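PDB 3C5O: UPF0311 protein RPA1785, which is of unknown function but belongs to the UPF0311 (DUF3237) family, whose antiparallel beta-barrel is grouped with those of the allene oxide cyclase type. Local coordinates for residues K10-I15 / I149-V154; T16-D21 / P37-E42; G31-I36 / F59-P64; G90-P95 / K111-R116. All coordinates share one frame; numbering follows the deposited sequence.

Overall arrangement
All four contacts pair neighbouring strands of one eight-stranded antiparallel barrel. Interaction 1 joins the first strand, 9-27, to the last, 146-154, and so spans the other three along the chain. Interaction 2 follows on strand 9-27, pairing it with 32-45; interaction 3 pairs 32-45 with 48-62, so the segments of 2 and 3 alternate in sequence. Interaction 4, between strands 83-93 and 114-122, comes later. Centres of interactions 1 and 2, and of 2 and 3, are about 18 Å apart, each pair touching; 1 and 3 lie on opposite sides of the chain's centre. Interactions 1, 3 and 4 meet the second subunit and 2 and 3 the third, so the barrel wall takes part in the assembly.

Interaction 1 (K10-I15 / I149-V154); sequences KYVFTI and IDVHQV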
loop_
_atom_site.group_PDB
_atom_site.type_symbol
_atom_site.label_atom_id
_atom_site.label_comp_id
_atom_site.label_asym_id
_atom_site.label_seq_id
_atom_site.Cartn_x
_atom_site.Cartn_y
_atom_site.Cartn_z
ATOM N N LYS B 10 -22.107 -0.400 14.812
ATOM C CA LYS B 10 -23.415 0.169 14.531
ATOM C C LYS B 10 -23.532 0.341 13.014
ATOM O O LYS B 10 -22.665 0.938 12.384
ATOM C CB LYS B 10 -23.563 1.513 15.263
ATOM C CG LYS B 10 -24.578 2.475 14.673
ATOM C CD LYS B 10 -24.466 3.857 15.309
ATOM C CE LYS B 10 -25.072 4.927 14.420
ATOM N NZ LYS B 10 -24.450 6.251 14.745
ATOM N N TYR B 11 -24.602 -0.187 12.433
ATOM C CA TYR B 11 -24.856 -0.026 11.011
ATOM C C TYR B 11 -25.074 1.435 10.707
ATOM O O TYR B 11 -25.854 2.099 11.397
ATOM C CB TYR B 11 -26.082 -0.836 10.580
ATOM C CG TYR B 11 -26.585 -0.447 9.209
ATOM C CD1 TYR B 11 -25.941 -0.901 8.066
ATOM C CD2 TYR B 11 -27.694 0.392 9.066
ATOM C CE1 TYR B 11 -26.376 -0.542 6.802
ATOM C CE2 TYR B 11 -28.138 0.774 7.811
ATOM C CZ TYR B 11 -27.471 0.301 6.682
ATOM O OH TYR B 11 -27.915 0.663 5.431
ATOM N N VAL B 12 -24.382 1.956 9.696
ATOM C CA VAL B 12 -24.542 3.363 9.348
ATOM C C VAL B 12 -25.129 3.587 7.948
ATOM O O VAL B 12 -25.998 4.425 7.781
ATOM C CB VAL B 12 -23.233 4.210 9.548
ATOM C CG1 VAL B 12 -22.962 4.437 11.019
ATOM C CG2 VAL B 12 -22.029 3.550 8.870
ATOM N N PHE B 13 -24.652 2.879 6.934
ATOM C CA PHE B 13 -25.224 3.093 5.599
ATOM C C PHE B 13 -24.881 1.986 4.657
ATOM O O PHE B 13 -24.001 1.178 4.948
ATOM C CB PHE B 13 -24.825 4.473 4.999
ATOM C CG PHE B 13 -23.339 4.749 4.990
ATOM C CD1 PHE B 13 -22.762 5.533 5.990
ATOM C CD2 PHE B 13 -22.525 4.253 3.975
ATOM C CE1 PHE B 13 -21.413 5.789 5.990
ATOM C CE2 PHE B 13 -21.156 4.516 3.964
ATOM C CZ PHE B 13 -20.602 5.286 4.973
ATOM N N THR B 14 -25.577 1.958 3.523
ATOM C CA THR B 14 -25.334 0.971 2.474
ATOM C C THR B 14 -24.821 1.635 1.182
ATOM O O THR B 14 -25.363 2.661 0.739
ATOM C CB THR B 14 -26.586 0.125 2.224
ATOM O OG1 THR B 14 -26.953 -0.529 3.444
ATOM C CG2 THR B 14 -26.332 -0.944 1.166
ATOM N N ILE B 15 -23.729 1.074 0.642
ATOM C CA ILE B 15 -23.192 1.427 -0.687
ATOM C C ILE B 15 -23.570 0.333 -1.677
ATOM O O ILE B 15 -23.241 -0.848 -1.470
ATOM C CB ILE B 15 -21.632 1.522 -0.709
ATOM C CG1 ILE B 15 -21.123 2.585 0.280
ATOM C CG2 ILE B 15 -21.124 1.823 -2.125
ATOM C CD1 ILE B 15 -19.592 2.595 0.415
ATOM N N ILE B 149 -22.854 -3.219 -0.178
ATOM C CA ILE B 149 -22.021 -3.241 1.019
ATOM C C ILE B 149 -22.787 -2.547 2.111
ATOM O O ILE B 149 -23.074 -1.359 2.005
ATOM C CB ILE B 149 -20.720 -2.367 0.904
ATOM C CG1 ILE B 149 -20.230 -2.114 -0.556
ATOM C CG2 ILE B 149 -19.659 -2.791 1.969
ATOM C CD1 ILE B 149 -19.564 -3.195 -1.219
ATOM N N ASP B 150 -23.076 -3.273 3.175
ATOM C CA ASP B 150 -23.652 -2.691 4.367
ATOM C C ASP B 150 -22.511 -2.276 5.255
ATOM O O ASP B 150 -21.731 -3.120 5.707
ATOM C CB ASP B 150 -24.527 -3.711 5.072
ATOM C CG ASP B 150 -25.736 -4.070 4.260
ATOM O OD1 ASP B 150 -26.450 -3.148 3.807
ATOM O OD2 ASP B 150 -25.981 -5.279 4.076
ATOM N N VAL B 151 -22.413 -0.978 5.496
ATOM C CA VAL B 151 -21.263 -0.385 6.187
ATOM C C VAL B 151 -21.597 -0.193 7.667
ATOM O O VAL B 151 -22.631 0.371 8.016
ATOM C CB VAL B 151 -20.828 0.978 5.536
ATOM C CG1 VAL B 151 -19.634 1.597 6.276
ATOM C CG2 VAL B 151 -20.473 0.804 4.035
ATOM N N HIS B 152 -20.705 -0.665 8.526
ATOM C CA HIS B 152 -20.883 -0.578 9.950
ATOM C C HIS B 152 -19.759 0.233 10.549
ATOM O O HIS B 152 -18.601 0.001 10.229
ATOM C CB HIS B 152 -20.886 -1.983 10.543
ATOM C CG HIS B 152 -21.926 -2.869 9.943
ATOM N ND1 HIS B 152 -23.184 -2.997 10.476
ATOM C CD2 HIS B 152 -21.912 -3.636 8.829
ATOM C CE1 HIS B 152 -23.896 -3.828 9.740
ATOM N NE2 HIS B 152 -23.151 -4.226 8.728
ATOM N N GLN B 153 -20.106 1.173 11.416
ATOM C CA GLN B 153 -19.138 1.986 12.131
ATOM C C GLN B 153 -18.611 1.180 13.308
ATOM O O GLN B 153 -19.413 0.655 14.090
ATOM C CB GLN B 153 -19.842 3.233 12.651
ATOM C CG GLN B 153 -18.932 4.278 13.229
ATOM C CD GLN B 153 -19.691 5.407 13.914
ATOM O OE1 GLN B 153 -19.147 6.491 14.139
ATOM N NE2 GLN B 153 -20.938 5.149 14.275
ATOM N N VAL B 154 -17.283 1.062 13.437
ATOM C CA VAL B 154 -16.700 0.398 14.611
ATOM C C VAL B 154 -16.600 1.385 15.763
ATOM O O VAL B 154 -15.949 2.441 15.666
ATOM C CB VAL B 154 -15.315 -0.219 14.368
ATOM C CG1 VAL B 154 -14.725 -0.761 15.692
ATOM C CG2 VAL B 154 -15.387 -1.329 13.313
#
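Lys-10 with Gln-153 and Ile-15 with Ile-149 are antiparallel hydrogen-bonded pairs at the two ends of this strand pairing, whose short segments run at 135° to each other. Between them lies a classic beta bulge: Val-12 and Phe-13 both face Val-151, whose O takes a nearly straight bond from Val-12 N (2.9 Å) and a weak one from Phe-13 N (3.4 Å). Strand 9-27 is the first and 146-154 the last of eight, and their pairing closes the beta-barrel. With CG set between its backbone N and carbonyl carbon (chi1 53°), Phe-13 lies alongside Val-151, and Val-151 CB stands over one face of the Phe-13 ring, 4.2 Å from its centroid, a CH-pi contact. On the other face of the sheet, Thr-14 OG1 donates to Asp-150 OD1 at 2.7 Å, the two side chains running side by side. An alanine in place of Thr-14 would probably leave the Asp-150 carboxylate without this hydroxyl partner and freer to turn. Tyr-11 and His-152 form an offset edge-to-face pair, the edge of Tyr-11 toward the face of His-152, planes 66° and centroids 5.7 Å apart. Pro-5 and Thr-6 of the second subunit pack against Tyr-11 and His-152 respectively.

Interaction 2 (T16-D21 / P37-E42); sequences TARIGD and PILGGE
The guanidinium of Arg-18 carries Leu-39 CB over one face, 3.6 Å above the plane and offset toward the rim, while Gly-40 CA and Gly-41 N approach it obliquely. The Arg-18 chain is bent at chi3 (-36°), which sets NE, and the side chain crosses that of Leu-39 at about a right angle, with Arg-18 NH2 3.6 Å from Leu-39 CB. Leu-39 CD1 touches Gly-20 CA at 3.7 Å. Beneath them the antiparallel backbones are bonded: Leu-39 N donates almost straight to Arg-18 O (2.8 Å), and Gly-20 N to Pro-37 O (2.7 Å). Arg-18 N meets Gly-40 O from above the carbonyl plane, 43° out of it. Gly-41 packs with CA only 2.9 Å from Thr-16 O, where a CB would clash with that oxygen. At the far end Thr-16 N bonds Glu-42 O, and a water bound to Thr-16 OG1 (2.8 Å) makes a weak bond to the same carbonyl. This is part of the first beta hairpin of the barrel, 9-27 with 32-45. Its outer backbone bonds run from Ala-17 to Val-147 on strand 146-154 and from Gly-41 to Val-52 on strand 48-62, and Pro-37 packs on Phe-55 of the third subunit.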
loop_
_atom_site.group_PDB
_atom_site.type_symbol
_atom_site.label_atom_id
_atom_site.label_comp_id
_atom_site.label_asym_id
_atom_site.label_seq_id
_atom_site.Cartn_x
_atom_site.Cartn_y
_atom_site.Cartn_z
ATOM N N THR B 16 -24.273 0.722 -2.734
ATOM C CA THR B 16 -24.612 -0.181 -3.809
ATOM C C THR B 16 -23.759 0.213 -5.012
ATOM O O THR B 16 -23.956 1.280 -5.572
ATOM C CB THR B 16 -26.107 -0.071 -4.162
ATOM O OG1 THR B 16 -26.894 -0.422 -3.021
ATOM C CG2 THR B 16 -26.480 -0.992 -5.309
ATOM N N ALA B 17 -22.794 -0.617 -5.396
ATOM C CA ALA B 17 -21.974 -0.310 -6.559
ATOM C C ALA B 17 -22.353 -1.143 -7.794
ATOM O O ALA B 17 -22.268 -2.379 -7.761
ATOM C CB ALA B 17 -20.500 -0.488 -6.224
ATOM N N ARG B 18 -22.764 -0.472 -8.873
ATOM C CA ARG B 18 -22.989 -1.143 -10.167
ATOM C C ARG B 18 -21.629 -1.488 -10.768
ATOM O O ARG B 18 -20.732 -0.638 -10.873
ATOM C CB ARG B 18 -23.810 -0.282 -11.151
ATOM C CG ARG B 18 -25.078 0.354 -10.582
ATOM C CD ARG B 18 -25.966 1.155 -11.628
ATOM N NE ARG B 18 -25.281 1.923 -12.714
ATOM C CZ ARG B 18 -24.991 1.432 -13.936
ATOM N NH1 ARG B 18 -25.262 0.153 -14.263
ATOM N NH2 ARG B 18 -24.401 2.209 -14.845
ATOM N N ILE B 19 -21.460 -2.740 -11.151
ATOM C CA ILE B 19 -20.160 -3.185 -11.628
ATOM C C ILE B 19 -20.246 -3.558 -13.104
ATOM O O ILE B 19 -21.301 -3.964 -13.582
ATOM C CB ILE B 19 -19.620 -4.375 -10.792
ATOM C CG1 ILE B 19 -20.647 -5.513 -10.745
ATOM C CG2 ILE B 19 -19.213 -3.888 -9.379
ATOM C CD1 ILE B 19 -20.043 -6.890 -10.592
ATOM N N GLY B 20 -19.132 -3.400 -13.814
ATOM C CA GLY B 20 -19.047 -3.787 -15.215
ATOM C C GLY B 20 -18.477 -5.174 -15.459
ATOM O O GLY B 20 -18.517 -6.041 -14.593
ATOM N N ASP B 21 -17.969 -5.383 -16.668
ATOM C CA ASP B 21 -17.412 -6.672 -17.095
ATOM C C ASP B 21 -16.006 -6.941 -16.551
ATOM O O ASP B 21 -15.183 -6.034 -16.444
ATOM C CB ASP B 21 -17.329 -6.697 -18.617
ATOM C CG ASP B 21 -18.699 -6.739 -19.286
ATOM O OD1 ASP B 21 -19.603 -7.465 -18.780
ATOM O OD2 ASP B 21 -18.854 -6.051 -20.333
ATOM N N PRO B 37 -14.770 -2.915 -13.442
ATOM C CA PRO B 37 -15.062 -1.489 -13.456
ATOM C C PRO B 37 -16.297 -1.142 -12.625
ATOM O O PRO B 37 -17.263 -1.889 -12.615
ATOM C CB PRO B 37 -15.333 -1.216 -14.931
ATOM C CG PRO B 37 -14.660 -2.327 -15.644
ATOM C CD PRO B 37 -14.933 -3.491 -14.777
ATOM N N ILE B 38 -16.245 0.003 -11.953
ATOM C CA ILE B 38 -17.356 0.525 -11.190
ATOM C C ILE B 38 -18.063 1.579 -12.057
ATOM O O ILE B 38 -17.434 2.552 -12.500
ATOM C CB ILE B 38 -16.852 1.088 -9.845
ATOM C CG1 ILE B 38 -16.491 -0.095 -8.924
ATOM C CG2 ILE B 38 -17.933 2.013 -9.199
ATOM C CD1 ILE B 38 -15.614 0.281 -7.759
ATOM N N LEU B 39 -19.355 1.354 -12.319
ATOM C CA LEU B 39 -20.124 2.130 -13.301
ATOM C C LEU B 39 -21.003 3.222 -12.710
ATOM O O LEU B 39 -21.428 4.115 -13.426
ATOM C CB LEU B 39 -20.991 1.197 -14.160
ATOM C CG LEU B 39 -20.254 0.094 -14.924
ATOM C CD1 LEU B 39 -21.216 -0.782 -15.726
ATOM C CD2 LEU B 39 -19.192 0.697 -15.824
ATOM N N GLY B 40 -21.249 3.142 -11.409
ATOM C CA GLY B 40 -22.211 4.000 -10.710
ATOM C C GLY B 40 -22.713 3.285 -9.453
ATOM O O GLY B 40 -22.115 2.300 -9.003
ATOM N N GLY B 41 -23.820 3.769 -8.911
ATOM C CA GLY B 41 -24.399 3.252 -7.691
ATOM C C GLY B 41 -24.957 4.338 -6.797
ATOM O O GLY B 41 -25.089 5.503 -7.207
ATOM N N GLU B 42 -25.272 3.960 -5.563
ATOM C CA GLU B 42 -25.980 4.833 -4.637
ATOM C C GLU B 42 -25.436 4.593 -3.253
ATOM O O GLU B 42 -24.995 3.493 -2.936
ATOM C CB GLU B 42 -27.470 4.486 -4.619
ATOM C CG GLU B 42 -28.147 4.467 -5.980
ATOM C CD GLU B 42 -29.151 5.623 -6.138
ATOM O OE1 GLU B 42 -30.052 5.790 -5.258
ATOM O OE2 GLU B 42 -29.050 6.370 -7.149
HETATM O O HOH W 1 -27.144 1.655 -1.191
#

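Interaction 3 (G31-I36 / F59-P64); sequences GVRRII and FQIIRP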
loop_
_atom_site.group_PDB
_atom_site.type_symbol
_atom_site.label_atom_id
_atom_site.label_comp_id
_atom_site.label_asym_id
_atom_site.label_seq_id
_atom_site.Cartn_x
_atom_site.Cartn_y
_atom_site.Cartn_z
ATOM N N GLY B 31 -1.735 -16.109 -7.817
ATOM C CA GLY B 31 -3.157 -15.966 -8.070
ATOM C C GLY B 31 -3.442 -15.261 -9.381
ATOM O O GLY B 31 -2.522 -14.902 -10.116
ATOM N N VAL B 32 -4.723 -15.060 -9.676
ATOM C CA VAL B 32 -5.129 -14.405 -10.932
ATOM C C VAL B 32 -5.614 -12.953 -10.711
ATOM O O VAL B 32 -6.528 -12.714 -9.918
ATOM C CB VAL B 32 -6.222 -15.229 -11.702
ATOM C CG1 VAL B 32 -6.817 -14.426 -12.859
ATOM C CG2 VAL B 32 -5.660 -16.562 -12.210
ATOM N N ARG B 33 -4.993 -12.009 -11.423
ATOM C CA ARG B 33 -5.364 -10.609 -11.387
ATOM C C ARG B 33 -6.553 -10.325 -12.310
ATOM O O ARG B 33 -6.515 -10.656 -13.488
ATOM C CB ARG B 33 -4.158 -9.728 -11.761
ATOM C CG ARG B 33 -4.517 -8.274 -12.055
ATOM C CD ARG B 33 -5.028 -7.573 -10.810
ATOM N NE ARG B 33 -3.946 -7.412 -9.857
ATOM C CZ ARG B 33 -4.084 -6.951 -8.629
ATOM N NH1 ARG B 33 -3.019 -6.826 -7.852
ATOM N NH2 ARG B 33 -5.268 -6.610 -8.179
ATOM N N ARG B 34 -7.594 -9.710 -11.774
ATOM C CA ARG B 34 -8.800 -9.426 -12.526
ATOM C C ARG B 34 -9.292 -8.036 -12.119
ATOM O O ARG B 34 -9.030 -7.579 -10.991
ATOM C CB ARG B 34 -9.847 -10.516 -12.281
ATOM C CG ARG B 34 -10.798 -10.219 -11.181
ATOM C CD ARG B 34 -11.355 -11.462 -10.533
ATOM N NE ARG B 34 -12.438 -12.110 -11.268
ATOM C CZ ARG B 34 -13.692 -12.211 -10.826
ATOM N NH1 ARG B 34 -14.054 -11.683 -9.650
ATOM N NH2 ARG B 34 -14.592 -12.837 -11.576
ATOM N N ILE B 35 -9.924 -7.321 -13.046
ATOM C CA ILE B 35 -10.359 -5.950 -12.767
ATOM C C ILE B 35 -11.813 -5.752 -13.179
ATOM O O ILE B 35 -12.209 -6.123 -14.292
ATOM C CB ILE B 35 -9.478 -4.894 -13.442
ATOM C CG1 ILE B 35 -8.008 -5.135 -13.118
ATOM C CG2 ILE B 35 -9.878 -3.501 -12.955
ATOM C CD1 ILE B 35 -7.061 -4.599 -14.134
ATOM N N ILE B 36 -12.591 -5.179 -12.265
ATOM C CA ILE B 36 -14.030 -5.018 -12.433
ATOM C C ILE B 36 -14.400 -3.544 -12.321
ATOM O O ILE B 36 -14.356 -2.979 -11.237
ATOM C CB ILE B 36 -14.818 -5.823 -11.373
ATOM C CG1 ILE B 36 -14.380 -7.293 -11.386
ATOM C CG2 ILE B 36 -16.314 -5.673 -11.601
ATOM C CD1 ILE B 36 -15.486 -8.247 -11.332
ATOM N N PHE B 59 -9.837 -3.948 -8.094
ATOM C CA PHE B 59 -8.661 -4.687 -8.535
ATOM C C PHE B 59 -8.513 -5.915 -7.666
ATOM O O PHE B 59 -8.342 -5.822 -6.447
ATOM C CB PHE B 59 -7.451 -3.767 -8.453
ATOM C CG PHE B 59 -7.656 -2.469 -9.172
ATOM C CD1 PHE B 59 -7.298 -2.347 -10.515
ATOM C CD2 PHE B 59 -8.242 -1.381 -8.523
ATOM C CE1 PHE B 59 -7.494 -1.165 -11.206
ATOM C CE2 PHE B 59 -8.456 -0.158 -9.212
ATOM C CZ PHE B 59 -8.070 -0.068 -10.563
ATOM N N GLN B 60 -8.633 -7.081 -8.273
ATOM C CA GLN B 60 -8.803 -8.274 -7.492
ATOM C C GLN B 60 -7.701 -9.259 -7.796
ATOM O O GLN B 60 -7.106 -9.211 -8.867
ATOM C CB GLN B 60 -10.200 -8.881 -7.748
ATOM C CG GLN B 60 -11.352 -7.940 -7.370
ATOM C CD GLN B 60 -12.728 -8.560 -7.527
ATOM O OE1 GLN B 60 -12.892 -9.557 -8.215
ATOM N NE2 GLN B 60 -13.727 -7.972 -6.863
ATOM N N ILE B 61 -7.416 -10.116 -6.817
ATOM C CA ILE B 61 -6.616 -11.309 -6.999
ATOM C C ILE B 61 -7.420 -12.523 -6.546
ATOM O O ILE B 61 -7.913 -12.557 -5.415
ATOM C CB ILE B 61 -5.289 -11.257 -6.225
ATOM C CG1 ILE B 61 -4.467 -10.042 -6.674
ATOM C CG2 ILE B 61 -4.536 -12.602 -6.396
ATOM C CD1 ILE B 61 -3.100 -9.913 -6.047
ATOM N N ILE B 62 -7.579 -13.488 -7.443
ATOM C CA ILE B 62 -8.158 -14.761 -7.092
ATOM C C ILE B 62 -6.994 -15.695 -6.756
ATOM O O ILE B 62 -6.145 -15.953 -7.604
ATOM C CB ILE B 62 -8.976 -15.362 -8.260
ATOM C CG1 ILE B 62 -10.096 -14.416 -8.713
ATOM C CG2 ILE B 62 -9.569 -16.720 -7.872
ATOM C CD1 ILE B 62 -10.691 -14.860 -10.069
ATOM N N ARG B 63 -6.958 -16.166 -5.512
ATOM C CA ARG B 63 -5.936 -17.071 -5.036
ATOM C C ARG B 63 -6.258 -18.463 -5.545
ATOM O O ARG B 63 -7.401 -18.711 -5.954
ATOM C CB ARG B 63 -5.910 -17.077 -3.508
ATOM C CG ARG B 63 -5.531 -15.764 -2.829
ATOM C CD ARG B 63 -5.679 -16.000 -1.305
ATOM N NE ARG B 63 -5.636 -14.784 -0.477
ATOM C CZ ARG B 63 -5.700 -14.777 0.862
ATOM N NH1 ARG B 63 -5.819 -15.921 1.541
ATOM N NH2 ARG B 63 -5.647 -13.626 1.527
ATOM N N PRO B 64 -5.273 -19.390 -5.512
ATOM C CA PRO B 64 -5.548 -20.702 -6.094
ATOM C C PRO B 64 -6.668 -21.472 -5.383
ATOM O O PRO B 64 -7.258 -22.356 -5.993
ATOM C CB PRO B 64 -4.194 -21.445 -5.989
ATOM C CG PRO B 64 -3.169 -20.393 -5.767
ATOM C CD PRO B 64 -3.905 -19.322 -4.970
HETATM O O HOH W 2 -6.522 -6.990 -5.082
#
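Arg-34 and Gln-60 form a hydrogen-bonded pair in the antiparallel hairpin of barrel strands 32-45 and 48-62. The CB of Arg-34 leaves the sheet on the same side as Gln-60 and Ile-62, and a chi1 of 93°, off any staggered position, brings CG to 3.7 Å from Gln-60 CB. CD then fits between Gln-60 OE1 (3.4 Å) and Ile-62 CD1 (3.5 Å). After a bend at chi3, NE still lies against Ile-62 CD1, and Ile-36 CD1 stands over one guanidinium face, toward its rim. At the tip NH1 donates to Gln-60 OE1 at 2.8 Å, nearly along the C=O axis, with guanidinium and amide planes 26° apart. The amide is fixed from its other end as well, where NE2 bonds Asp-58. On the opposite face of the sheet Arg-33 forms a salt bridge through NE with Glu-122 of the third subunit. Its guanidinium is covered on one face by Ile-61 CG1, 3.6 Å above the plane and over its centre.

Interaction 4 (G90-P95 / K111-R116); sequences GIRFGP and KVIYFR
Arg-92 and Phe-115 each hold CG anti to the backbone N (chi1 177° and -173°) and, as a non-hydrogen-bonded pair, project from the same face of the sheet. The extended chi2 puts Arg-92 CD over one face of the Phe-115 ring, 4.0 Å from its centroid, a CH-pi contact; beyond it the chain bends at chi3, and Arg-92 CZ makes a cation-pi contact 4.8 Å from the same centroid. The guanidinium comes edge first, its plane 74° from the ring's, and NH1 approaches Phe-115 CZ to 3.4 Å. An alanine in place of Phe-115 would probably cost Arg-92 this aromatic support and set its guanidinium freer to turn. Ile-113 CG2 touches Arg-92 CG at 3.7 Å. On the other face Ile-91 CD1 meets Tyr-114 CE2 at 3.9 Å, while Tyr-114 OH bonds Val-154 O and Leu-135 N of the second subunit. Backbone bonds join Ile-91 N to Arg-116 O and Phe-93 N to Tyr-114 O, both at 2.9 Å. Strand 83-93 passes through Pro-95, the N-cap, into helix 96-103, which packs through Leu-102 on Arg-92 and Leu-98 on Ile-113. Strands 68-78 and 136-142 flank the pair, bonded through Arg-92 with Ile-68 and Phe-115 with Ala-140.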
loop_
_atom_site.group_PDB
_atom_site.type_symbol
_atom_site.label_atom_id
_atom_site.label_comp_id
_atom_site.label_asym_id
_atom_site.label_seq_id
_atom_site.Cartn_x
_atom_site.Cartn_y
_atom_site.Cartn_z
ATOM N N GLY B 90 -10.915 -6.050 1.150
ATOM C CA GLY B 90 -11.382 -7.180 1.890
ATOM C C GLY B 90 -11.221 -8.509 1.217
ATOM O O GLY B 90 -10.283 -8.734 0.440
ATOM N N ILE B 91 -12.130 -9.412 1.563
ATOM C CA ILE B 91 -12.096 -10.755 1.026
ATOM C C ILE B 91 -13.487 -11.294 0.734
ATOM O O ILE B 91 -14.469 -10.913 1.354
ATOM C CB ILE B 91 -11.267 -11.756 1.918
ATOM C CG1 ILE B 91 -11.793 -11.860 3.329
ATOM C CG2 ILE B 91 -9.787 -11.350 2.020
ATOM C CD1 ILE B 91 -11.177 -13.015 4.078
ATOM N N ARG B 92 -13.557 -12.153 -0.271
ATOM C CA ARG B 92 -14.732 -12.955 -0.486
ATOM C C ARG B 92 -14.306 -14.411 -0.604
ATOM O O ARG B 92 -13.395 -14.753 -1.366
ATOM C CB ARG B 92 -15.478 -12.493 -1.718
ATOM C CG ARG B 92 -16.678 -13.357 -2.004
ATOM C CD ARG B 92 -17.613 -12.640 -2.915
ATOM N NE ARG B 92 -17.119 -12.632 -4.285
ATOM C CZ ARG B 92 -16.868 -11.542 -5.000
ATOM N NH1 ARG B 92 -17.045 -10.325 -4.494
ATOM N NH2 ARG B 92 -16.446 -11.680 -6.244
ATOM N N PHE B 93 -14.972 -15.264 0.169
ATOM C CA PHE B 93 -14.667 -16.687 0.234
ATOM C C PHE B 93 -15.987 -17.438 0.456
ATOM O O PHE B 93 -17.044 -16.816 0.562
ATOM C CB PHE B 93 -13.651 -16.955 1.361
ATOM C CG PHE B 93 -12.923 -18.294 1.253
ATOM C CD1 PHE B 93 -12.606 -19.017 2.403
ATOM C CD2 PHE B 93 -12.534 -18.812 0.011
ATOM C CE1 PHE B 93 -11.933 -20.231 2.321
ATOM C CE2 PHE B 93 -11.857 -20.043 -0.084
ATOM C CZ PHE B 93 -11.552 -20.749 1.076
ATOM N N GLY B 94 -15.922 -18.755 0.502
ATOM C CA GLY B 94 -17.093 -19.611 0.661
ATOM C C GLY B 94 -16.823 -20.994 0.064
ATOM O O GLY B 94 -15.717 -21.257 -0.404
ATOM N N PRO B 95 -17.818 -21.897 0.090
ATOM C CA PRO B 95 -17.710 -23.182 -0.652
ATOM C C PRO B 95 -17.356 -22.972 -2.136
ATOM O O PRO B 95 -17.940 -22.094 -2.774
ATOM C CB PRO B 95 -19.114 -23.769 -0.534
ATOM C CG PRO B 95 -19.676 -23.176 0.717
ATOM C CD PRO B 95 -19.089 -21.782 0.824
ATOM N N LYS B 111 -25.930 -14.854 2.483
ATOM C CA LYS B 111 -25.675 -15.508 3.776
ATOM C C LYS B 111 -24.694 -16.706 3.750
ATOM O O LYS B 111 -24.131 -17.066 4.790
ATOM C CB LYS B 111 -26.995 -15.977 4.403
ATOM C CG LYS B 111 -27.823 -14.885 5.116
ATOM C CD LYS B 111 -29.000 -15.539 5.922
ATOM C CE LYS B 111 -29.659 -14.528 6.870
ATOM N NZ LYS B 111 -30.788 -15.142 7.681
ATOM N N VAL B 112 -24.514 -17.349 2.597
ATOM C CA VAL B 112 -23.624 -18.528 2.533
ATOM C C VAL B 112 -22.248 -18.152 1.998
ATOM O O VAL B 112 -21.338 -18.983 1.932
ATOM C CB VAL B 112 -24.209 -19.718 1.735
ATOM C CG1 VAL B 112 -25.380 -20.326 2.463
ATOM C CG2 VAL B 112 -24.591 -19.292 0.338
ATOM N N ILE B 113 -22.103 -16.882 1.642
ATOM C CA ILE B 113 -20.840 -16.354 1.175
ATOM C C ILE B 113 -20.269 -15.416 2.220
ATOM O O ILE B 113 -20.959 -14.507 2.690
ATOM C CB ILE B 113 -20.990 -15.630 -0.190
ATOM C CG1 ILE B 113 -21.507 -16.589 -1.282
ATOM C CG2 ILE B 113 -19.671 -14.969 -0.615
ATOM C CD1 ILE B 113 -20.661 -17.819 -1.528
ATOM N N TYR B 114 -19.015 -15.662 2.600
ATOM C CA TYR B 114 -18.291 -14.761 3.482
ATOM C C TYR B 114 -17.782 -13.620 2.632
ATOM O O TYR B 114 -16.959 -13.829 1.739
ATOM C CB TYR B 114 -17.130 -15.485 4.184
ATOM C CG TYR B 114 -16.431 -14.601 5.204
ATOM C CD1 TYR B 114 -16.902 -14.517 6.518
ATOM C CD2 TYR B 114 -15.294 -13.854 4.854
ATOM C CE1 TYR B 114 -16.262 -13.706 7.457
ATOM C CE2 TYR B 114 -14.651 -13.049 5.778
ATOM C CZ TYR B 114 -15.140 -12.972 7.070
ATOM O OH TYR B 114 -14.503 -12.181 7.979
ATOM N N PHE B 115 -18.276 -12.411 2.883
ATOM C CA PHE B 115 -17.913 -11.278 2.062
ATOM C C PHE B 115 -17.823 -10.018 2.904
ATOM O O PHE B 115 -18.834 -9.314 3.105
ATOM C CB PHE B 115 -18.900 -11.148 0.896
ATOM C CG PHE B 115 -18.532 -10.112 -0.126
ATOM C CD1 PHE B 115 -19.397 -9.846 -1.186
ATOM C CD2 PHE B 115 -17.354 -9.377 -0.027
ATOM C CE1 PHE B 115 -19.099 -8.872 -2.146
ATOM C CE2 PHE B 115 -17.034 -8.373 -0.989
ATOM C CZ PHE B 115 -17.913 -8.123 -2.051
ATOM N N ARG B 116 -16.605 -9.744 3.388
ATOM C CA ARG B 116 -16.354 -8.709 4.372
ATOM C C ARG B 116 -15.162 -7.864 3.957
ATOM O O ARG B 116 -14.171 -8.374 3.392
ATOM C CB ARG B 116 -16.144 -9.285 5.787
ATOM C CG ARG B 116 -17.151 -10.412 6.214
ATOM C CD ARG B 116 -18.548 -9.933 6.692
ATOM N NE ARG B 116 -19.365 -11.095 7.108
ATOM C CZ ARG B 116 -20.136 -11.817 6.290
ATOM N NH1 ARG B 116 -20.250 -11.490 5.027
ATOM N NH2 ARG B 116 -20.837 -12.854 6.734
#